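Local coordinates for glycosyl hydrolase family 62 protein (PDB 5B6T), which probably hydrolyses alpha-L-arabinofuranosyl side groups of arabinoxylan, as an alpha-L-arabinofuranosidase of glycoside hydrolase family 62, at residues K27-H39 with I263-Q275. Numbering follows the deposited sequence.
Sequences KDPSVVYHDGRWH and ISHGELIRSGNDQ. With CA (calcium ion), chain D.
The chi1 of Ser30, -170°, turns OG away from the backbone N, and Glu267 runs extended beyond CG, so hydroxyl and carboxylate meet: Ser30 OG donates to Glu267 OE2 at 2.7 Å, on the syn side but somewhat out of plane. Glu267 OE1 is held from opposite faces of the carboxylate plane, by Val31 N at 3.1 Å and by Arg270 NH2, whose salt bridge spans 2.9 Å. A shorter, uncharged alanine at Glu267 would probably leave Val31 N and Ser30 OG without this acceptor and Arg270 without its carboxylate mate, its guanidinium held less firmly. Val32 CG1 sits over one face of that guanidinium, toward its rim, 3.5 Å from Arg270 NH1, which also donates to Val86 O. In the five-bladed beta-propeller of family 62, segments 29-34 and 266-268 belong to adjacent blades, their axes 21° from parallel; one water links Val31 O to Arg270 N, another Tyr33 N to Asn273 OD1. Mid-strand, Ile269 CD1 reaches Val31 CG1 (3.6 Å) and Trp38 CZ3. Near the propeller axis, Asp28 CB sits 3.6 Å above the His265 ring centroid, 3° off its normal, while His265 NE2 binds calcium at 2.1 Å; five waters complete the shell. Asp28 OD2 is hydrogen-bonded to Ser43 OG. At the other end, Asn273 ND2 donates nearly straight to Tyr33 O (2.8 Å).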
ATOM      1  N   LYS A  27       3.898   6.515  -7.138  1.00  7.58           N
ATOM      2  CA  LYS A  27       3.747   6.374  -5.703  1.00  7.15           C
ATOM      3  C   LYS A  27       2.827   5.209  -5.302  1.00  6.91           C
ATOM      4  O   LYS A  27       2.045   4.705  -6.093  1.00  7.02           O
ATOM      5  CB  LYS A  27       3.146   7.662  -5.135  1.00  7.15           C
ATOM      6  CG  LYS A  27       4.030   8.884  -5.298  1.00  7.30           C
ATOM      7  CD  LYS A  27       3.473  10.061  -4.511  1.00  7.74           C
ATOM      8  CE  LYS A  27       3.674   9.880  -3.023  1.00  7.94           C
ATOM      9  NZ  LYS A  27       2.910  10.901  -2.265  1.00  8.37           N
ATOM     10  N   ASP A  28       2.930   4.826  -4.036  1.00  6.67           N
ATOM     11  CA  ASP A  28       1.910   4.047  -3.358  1.00  6.47           C
ATOM     12  C   ASP A  28       1.556   2.720  -4.069  1.00  6.33           C
ATOM     13  O   ASP A  28       0.371   2.421  -4.259  1.00  6.36           O
ATOM     14  CB  ASP A  28       0.619   4.877  -3.204  1.00  6.60           C
ATOM     15  CG  ASP A  28       0.854   6.310  -2.771  1.00  7.01           C
ATOM     16  OD1 ASP A  28       1.728   6.533  -1.929  1.00  7.44           O
ATOM     17  OD2 ASP A  28       0.102   7.192  -3.296  1.00  7.00           O
ATOM     18  N   PRO A  29       2.563   1.905  -4.445  1.00  6.43           N
ATOM     19  CA  PRO A  29       2.280   0.794  -5.332  1.00  6.72           C
ATOM     20  C   PRO A  29       1.509  -0.347  -4.703  1.00  6.67           C
ATOM     21  O   PRO A  29       1.713  -0.672  -3.527  1.00  6.66           O
ATOM     22  CB  PRO A  29       3.688   0.289  -5.734  1.00  6.77           C
ATOM     23  CG  PRO A  29       4.558   0.714  -4.591  1.00  6.91           C
ATOM     24  CD  PRO A  29       4.011   2.033  -4.167  1.00  6.73           C
ATOM     25  N   SER A  30       0.678  -0.996  -5.524  1.00  6.68           N
ATOM     26  CA  SER A  30       0.097  -2.278  -5.220  1.00  6.29           C
ATOM     27  C   SER A  30       0.555  -3.284  -6.288  1.00  6.59           C
ATOM     28  O   SER A  30       0.690  -2.927  -7.449  1.00  6.91           O
ATOM     29  CB  SER A  30      -1.430  -2.180  -5.232  1.00  6.41           C
ATOM     30  OG  SER A  30      -2.013  -3.365  -4.714  1.00  6.16           O
ATOM     31  N   VAL A  31       0.775  -4.529  -5.892  1.00  6.48           N
ATOM     32  CA  VAL A  31       1.391  -5.484  -6.797  1.00  6.80           C
ATOM     33  C   VAL A  31       0.937  -6.919  -6.622  1.00  6.88           C
ATOM     34  O   VAL A  31       0.873  -7.440  -5.515  1.00  6.79           O
ATOM     35  CB  VAL A  31       2.931  -5.406  -6.726  1.00  6.98           C
ATOM     36  CG1 VAL A  31       3.446  -5.607  -5.304  1.00  7.05           C
ATOM     37  CG2 VAL A  31       3.588  -6.351  -7.711  1.00  7.07           C
ATOM     38  N   VAL A  32       0.656  -7.539  -7.772  1.00  6.93           N
ATOM     39  CA  VAL A  32       0.408  -8.984  -7.853  1.00  7.34           C
ATOM     40  C   VAL A  32       1.111  -9.568  -9.069  1.00  7.33           C
ATOM     41  O   VAL A  32       1.294  -8.893 -10.087  1.00  7.75           O
ATOM     42  CB  VAL A  32      -1.097  -9.346  -7.921  1.00  7.38           C
ATOM     43  CG1 VAL A  32      -1.796  -8.974  -6.625  1.00  7.56           C
ATOM     44  CG2 VAL A  32      -1.817  -8.714  -9.099  1.00  8.01           C
ATOM     45  N   TYR A  33       1.497 -10.835  -8.922  1.00  7.81           N
ATOM     46  CA  TYR A  33       2.022 -11.640 -10.031  1.00  7.96           C
ATOM     47  C   TYR A  33       0.925 -12.585 -10.468  1.00  8.20           C
ATOM     48  O   TYR A  33       0.400 -13.344  -9.659  1.00  8.59           O
ATOM     49  CB  TYR A  33       3.244 -12.428  -9.598  1.00  8.16           C
ATOM     50  CG  TYR A  33       4.002 -13.057 -10.764  1.00  8.28           C
ATOM     51  CD1 TYR A  33       4.822 -12.290 -11.566  1.00  7.92           C
ATOM     52  CD2 TYR A  33       3.906 -14.423 -11.035  1.00  8.07           C
ATOM     53  CE1 TYR A  33       5.536 -12.850 -12.610  1.00  8.00           C
ATOM     54  CE2 TYR A  33       4.589 -14.991 -12.093  1.00  7.88           C
ATOM     55  CZ  TYR A  33       5.419 -14.214 -12.866  1.00  7.94           C
ATOM     56  OH  TYR A  33       6.152 -14.794 -13.897  1.00  8.30           O
ATOM     57  N   HIS A  34       0.548 -12.501 -11.739  1.00  8.55           N
ATOM     58  CA  HIS A  34      -0.585 -13.276 -12.251  1.00  9.57           C
ATOM     59  C   HIS A  34      -0.338 -13.620 -13.697  1.00  9.89           C
ATOM     60  O   HIS A  34       0.020 -12.743 -14.516  1.00  9.79           O
ATOM     61  CB  HIS A  34      -1.884 -12.476 -12.113  1.00  9.87           C
ATOM     62  CG  HIS A  34      -3.061 -13.081 -12.807  1.00 11.43           C
ATOM     63  ND1 HIS A  34      -3.739 -14.151 -12.294  1.00 12.73           N
ATOM     64  CD2 HIS A  34      -3.667 -12.774 -13.975  1.00 12.55           C
ATOM     65  CE1 HIS A  34      -4.736 -14.474 -13.099  1.00 13.13           C
ATOM     66  NE2 HIS A  34      -4.708 -13.662 -14.133  1.00 13.68           N
ATOM     67  N   ASP A  35      -0.518 -14.901 -13.999  1.00 10.85           N
ATOM     68  CA  ASP A  35      -0.276 -15.422 -15.336  1.00 12.35           C
ATOM     69  C   ASP A  35       0.997 -14.907 -15.988  1.00 11.06           C
ATOM     70  O   ASP A  35       0.991 -14.379 -17.085  1.00 11.02           O
ATOM     71  CB  ASP A  35      -1.510 -15.166 -16.188  1.00 14.32           C
ATOM     72  CG  ASP A  35      -2.637 -16.114 -15.836  1.00 16.71           C
ATOM     73  OD1 ASP A  35      -2.392 -17.056 -15.034  1.00 20.49           O
ATOM     74  OD2 ASP A  35      -3.755 -15.924 -16.349  1.00 20.94           O
ATOM     75  N   GLY A  36       2.103 -15.068 -15.273  1.00 10.62           N
ATOM     76  CA  GLY A  36       3.414 -14.821 -15.802  1.00 10.76           C
ATOM     77  C   GLY A  36       3.878 -13.389 -15.899  1.00 10.69           C
ATOM     78  O   GLY A  36       4.903 -13.110 -16.521  1.00 11.49           O
ATOM     79  N   ARG A  37       3.124 -12.470 -15.306  1.00  9.98           N
ATOM     80  CA  ARG A  37       3.451 -11.065 -15.346  1.00  9.77           C
ATOM     81  C   ARG A  37       3.212 -10.404 -14.008  1.00  8.62           C
ATOM     82  O   ARG A  37       2.312 -10.800 -13.245  1.00  8.55           O
ATOM     83  CB  ARG A  37       2.579 -10.312 -16.380  1.00 11.22           C
ATOM     84  CG  ARG A  37       2.646 -10.791 -17.814  1.00 13.05           C
ATOM     85  CD  ARG A  37       1.720  -9.959 -18.684  1.00 14.67           C
ATOM     86  NE  ARG A  37       2.224  -8.610 -18.927  1.00 15.54           N
ATOM     87  CZ  ARG A  37       3.232  -8.309 -19.761  1.00 16.82           C
ATOM     88  NH1 ARG A  37       3.863  -9.257 -20.431  1.00 18.35           N
ATOM     89  NH2 ARG A  37       3.600  -7.049 -19.922  1.00 17.69           N
ATOM     90  N   TRP A  38       3.998  -9.368 -13.759  1.00  8.19           N
ATOM     91  CA  TRP A  38       3.745  -8.435 -12.672  1.00  7.80           C
ATOM     92  C   TRP A  38       2.694  -7.441 -13.104  1.00  8.20           C
ATOM     93  O   TRP A  38       2.720  -6.942 -14.232  1.00  8.68           O
ATOM     94  CB  TRP A  38       5.039  -7.697 -12.314  1.00  7.47           C
ATOM     95  CG  TRP A  38       6.048  -8.651 -11.747  1.00  7.35           C
ATOM     96  CD1 TRP A  38       7.117  -9.198 -12.375  1.00  7.37           C
ATOM     97  CD2 TRP A  38       6.025  -9.200 -10.426  1.00  7.65           C
ATOM     98  NE1 TRP A  38       7.791 -10.056 -11.507  1.00  7.33           N
ATOM     99  CE2 TRP A  38       7.127 -10.080 -10.310  1.00  7.44           C
ATOM    100  CE3 TRP A  38       5.153  -9.060  -9.340  1.00  7.64           C
ATOM    101  CZ2 TRP A  38       7.381 -10.807  -9.142  1.00  7.51           C
ATOM    102  CZ3 TRP A  38       5.426  -9.779  -8.170  1.00  7.69           C
ATOM    103  CH2 TRP A  38       6.521 -10.639  -8.093  1.00  7.84           C
ATOM    104  N   HIS A  39       1.790  -7.140 -12.178  1.00  7.49           N
ATOM    105  CA  HIS A  39       0.737  -6.154 -12.390  1.00  7.56           C
ATOM    106  C   HIS A  39       0.886  -5.145 -11.261  1.00  7.23           C
ATOM    107  O   HIS A  39       0.629  -5.465 -10.102  1.00  7.89           O
ATOM    108  CB  HIS A  39      -0.645  -6.801 -12.350  1.00  7.69           C
ATOM    109  CG  HIS A  39      -0.779  -7.917 -13.322  1.00  8.34           C
ATOM    110  ND1 HIS A  39      -1.280  -7.759 -14.594  1.00  8.40           N
ATOM    111  CD2 HIS A  39      -0.400  -9.211 -13.228  1.00  8.44           C
ATOM    112  CE1 HIS A  39      -1.231  -8.914 -15.236  1.00  8.73           C
ATOM    113  NE2 HIS A  39      -0.685  -9.810 -14.432  1.00  8.50           N
ATOM    114  N   ILE A 263      12.089   5.197   3.220  1.00  8.00           N
ATOM    115  CA  ILE A 263      11.429   3.959   2.821  1.00  8.17           C
ATOM    116  C   ILE A 263       9.957   4.199   3.086  1.00  7.68           C
ATOM    117  O   ILE A 263       9.529   4.267   4.241  1.00  8.11           O
ATOM    118  CB  ILE A 263      11.922   2.703   3.595  1.00  8.82           C
ATOM    119  CG1 ILE A 263      13.440   2.611   3.585  1.00  9.61           C
ATOM    120  CG2 ILE A 263      11.278   1.471   3.000  1.00  8.64           C
ATOM    121  CD1 ILE A 263      14.108   2.478   2.223  1.00  9.49           C
ATOM    122  N   SER A 264       9.210   4.412   2.007  1.00  7.21           N
ATOM    123  CA  SER A 264       7.846   4.907   2.110  1.00  6.98           C
ATOM    124  C   SER A 264       6.843   4.025   1.323  1.00  6.97           C
ATOM    125  O   SER A 264       7.250   3.119   0.578  1.00  7.72           O
ATOM    126  CB  SER A 264       7.870   6.397   1.705  1.00  6.90           C
ATOM    127  OG  SER A 264       6.610   7.040   1.717  1.00  6.48           O
ATOM    128  N   HIS A 265       5.552   4.318   1.546  1.00  6.79           N
ATOM    129  CA  HIS A 265       4.367   3.624   1.038  1.00  6.50           C
ATOM    130  C   HIS A 265       4.613   2.532   0.032  1.00  6.47           C
ATOM    131  O   HIS A 265       4.900   2.808  -1.117  1.00  7.40           O
ATOM    132  CB  HIS A 265       3.387   4.643   0.462  1.00  6.28           C
ATOM    133  CG  HIS A 265       2.009   4.100   0.310  1.00  6.34           C
ATOM    134  ND1 HIS A 265       0.870   4.828   0.588  1.00  6.73           N
ATOM    135  CD2 HIS A 265       1.592   2.860  -0.031  1.00  6.57           C
ATOM    136  CE1 HIS A 265      -0.187   4.062   0.394  1.00  6.56           C
ATOM    137  NE2 HIS A 265       0.221   2.867   0.008  1.00  6.69           N
ATOM    138  N   GLY A 266       4.534   1.291   0.500  1.00  6.45           N
ATOM    139  CA  GLY A 266       4.815   0.137  -0.322  1.00  6.55           C
ATOM    140  C   GLY A 266       3.872  -1.039  -0.121  1.00  6.44           C
ATOM    141  O   GLY A 266       2.781  -0.919   0.466  1.00  7.04           O
ATOM    142  N   GLU A 267       4.298  -2.203  -0.631  1.00  6.38           N
ATOM    143  CA  GLU A 267       3.552  -3.466  -0.507  1.00  6.14           C
ATOM    144  C   GLU A 267       4.517  -4.617  -0.593  1.00  6.43           C
ATOM    145  O   GLU A 267       5.497  -4.561  -1.379  1.00  6.28           O
ATOM    146  CB  GLU A 267       2.487  -3.639  -1.605  1.00  6.08           C
ATOM    147  CG  GLU A 267       1.049  -3.349  -1.132  1.00  5.98           C
ATOM    148  CD  GLU A 267      -0.019  -3.698  -2.132  1.00  6.04           C
ATOM    149  OE1 GLU A 267       0.153  -4.699  -2.856  1.00  5.74           O
ATOM    150  OE2 GLU A 267      -1.034  -2.953  -2.217  1.00  5.99           O
ATOM    151  N   LEU A 268       4.216  -5.676   0.169  1.00  6.37           N
ATOM    152  CA  LEU A 268       4.982  -6.910   0.089  1.00  6.72           C
ATOM    153  C   LEU A 268       4.524  -7.743  -1.109  1.00  6.70           C
ATOM    154  O   LEU A 268       3.342  -7.748  -1.494  1.00  6.68           O
ATOM    155  CB  LEU A 268       4.836  -7.779   1.352  1.00  6.93           C
ATOM    156  CG  LEU A 268       5.612  -7.361   2.618  1.00  7.22           C
ATOM    157  CD1 LEU A 268       5.148  -8.205   3.811  1.00  7.57           C
ATOM    158  CD2 LEU A 268       7.119  -7.535   2.432  1.00  7.34           C
ATOM    159  N   ILE A 269       5.457  -8.463  -1.697  1.00  6.80           N
ATOM    160  CA  ILE A 269       5.080  -9.469  -2.687  1.00  7.59           C
ATOM    161  C   ILE A 269       4.320 -10.591  -1.967  1.00  7.72           C
ATOM    162  O   ILE A 269       4.787 -11.124  -0.935  1.00  8.03           O
ATOM    163  CB  ILE A 269       6.308 -10.021  -3.436  1.00  8.44           C
ATOM    164  CG1 ILE A 269       7.061  -8.948  -4.251  1.00  9.56           C
ATOM    165  CG2 ILE A 269       5.917 -11.171  -4.330  1.00  8.37           C
ATOM    166  CD1 ILE A 269       6.252  -7.906  -4.954  1.00 10.77           C
ATOM    167  N   ARG A 270       3.136 -10.931  -2.475  1.00  7.80           N
ATOM    168  CA  ARG A 270       2.238 -11.864  -1.808  1.00  8.13           C
ATOM    169  C   ARG A 270       2.461 -13.308  -2.238  1.00  8.70           C
ATOM    170  O   ARG A 270       3.102 -13.556  -3.231  1.00 10.21           O
ATOM    171  CB  ARG A 270       0.788 -11.467  -2.111  1.00  7.84           C
ATOM    172  CG  ARG A 270       0.470  -9.996  -1.884  1.00  7.87           C
ATOM    173  CD  ARG A 270      -0.979  -9.710  -2.210  1.00  7.60           C
ATOM    174  NE  ARG A 270      -1.150  -8.289  -2.418  1.00  7.37           N
ATOM    175  CZ  ARG A 270      -2.162  -7.756  -3.077  1.00  7.28           C
ATOM    176  NH1 ARG A 270      -3.164  -8.505  -3.487  1.00  6.99           N
ATOM    177  NH2 ARG A 270      -2.162  -6.456  -3.303  1.00  7.19           N
ATOM    178  N   SER A 271       1.923 -14.248  -1.470  1.00  9.42           N
ATOM    179  CA  SER A 271       1.967 -15.650  -1.854  1.00  9.75           C
ATOM    180  C   SER A 271       0.731 -16.053  -2.632  1.00 10.36           C
ATOM    181  O   SER A 271       0.670 -17.180  -3.163  1.00 13.09           O
ATOM    182  CB  SER A 271       2.078 -16.519  -0.608  1.00 10.24           C
ATOM    183  OG  SER A 271       1.029 -16.229   0.277  1.00 11.20           O
ATOM    184  N   GLY A 272      -0.243 -15.151  -2.737  1.00  9.73           N
ATOM    185  CA  GLY A 272      -1.480 -15.420  -3.466  1.00  9.29           C
ATOM    186  C   GLY A 272      -2.243 -14.124  -3.631  1.00  8.66           C
ATOM    187  O   GLY A 272      -1.980 -13.168  -2.891  1.00  7.94           O
ATOM    188  N   ASN A 273      -3.187 -14.100  -4.577  1.00  8.42           N
ATOM    189  CA  ASN A 273      -3.795 -12.865  -5.027  1.00  8.42           C
ATOM    190  C   ASN A 273      -5.203 -12.621  -4.551  1.00  8.34           C
ATOM    191  O   ASN A 273      -5.770 -11.603  -4.924  1.00  8.39           O
ATOM    192  CB  ASN A 273      -3.738 -12.794  -6.559  1.00  8.67           C
ATOM    193  CG  ASN A 273      -2.305 -12.792  -7.058  1.00  8.74           C
ATOM    194  OD1 ASN A 273      -1.424 -12.324  -6.343  1.00  9.67           O
ATOM    195  ND2 ASN A 273      -2.060 -13.340  -8.248  1.00  9.04           N
ATOM    196  N   ASP A 274      -5.732 -13.521  -3.725  1.00  8.12           N
ATOM    197  CA  ASP A 274      -7.103 -13.407  -3.278  1.00  8.42           C
ATOM    198  C   ASP A 274      -7.298 -12.451  -2.115  1.00  8.44           C
ATOM    199  O   ASP A 274      -6.367 -11.779  -1.668  1.00  8.10           O
ATOM    200  CB  ASP A 274      -7.763 -14.785  -3.072  1.00  8.67           C
ATOM    201  CG  ASP A 274      -7.419 -15.451  -1.764  1.00  9.89           C
ATOM    202  OD1 ASP A 274      -6.782 -14.837  -0.901  1.00  9.61           O
ATOM    203  OD2 ASP A 274      -7.804 -16.646  -1.602  1.00 11.97           O
ATOM    204  N   GLN A 275      -8.540 -12.362  -1.659  1.00  7.98           N
ATOM    205  CA  GLN A 275      -8.929 -11.407  -0.645  1.00  7.76           C
ATOM    206  C   GLN A 275      -8.366 -11.662   0.736  1.00  7.34           C
ATOM    207  O   GLN A 275      -8.613 -10.861   1.649  1.00  7.25           O
ATOM    208  CB  GLN A 275     -10.466 -11.343  -0.560  1.00  7.70           C
ATOM    209  CG  GLN A 275     -11.154 -12.560   0.021  1.00  8.10           C
ATOM    210  CD  GLN A 275     -11.249 -13.760  -0.915  1.00  9.00           C
ATOM    211  OE1 GLN A 275     -11.010 -13.677  -2.130  1.00  8.65           O
ATOM    212  NE2 GLN A 275     -11.650 -14.913  -0.335  1.00  9.71           N
TER
HETATM  213 CA    CA D 501      -0.942   1.102  -0.391  1.00  9.58          CA
HETATM  214  O   HOH W   1      -1.438   1.907  -2.347  1.00  6.30           O
HETATM  215  O   HOH W   2       2.375  -9.743  -4.955  1.00  7.63           O
HETATM  216  O   HOH W   3       1.195 -12.004  -6.267  1.00  8.01           O
HETATM  217  O   HOH W   4      -3.935 -14.960  -9.756  1.00 23.09           O
HETATM  218  O   HOH W   5      -0.280   0.347   1.500  1.00  7.14           O
HETATM  219  O   HOH W   6      -2.026  -0.584  -0.954  1.00  6.38           O
HETATM  220  O   HOH W   7      -2.638   1.886   0.480  1.00  7.49           O
HETATM  221  O   HOH W   8       0.788   0.196  -1.138  1.00  6.35           O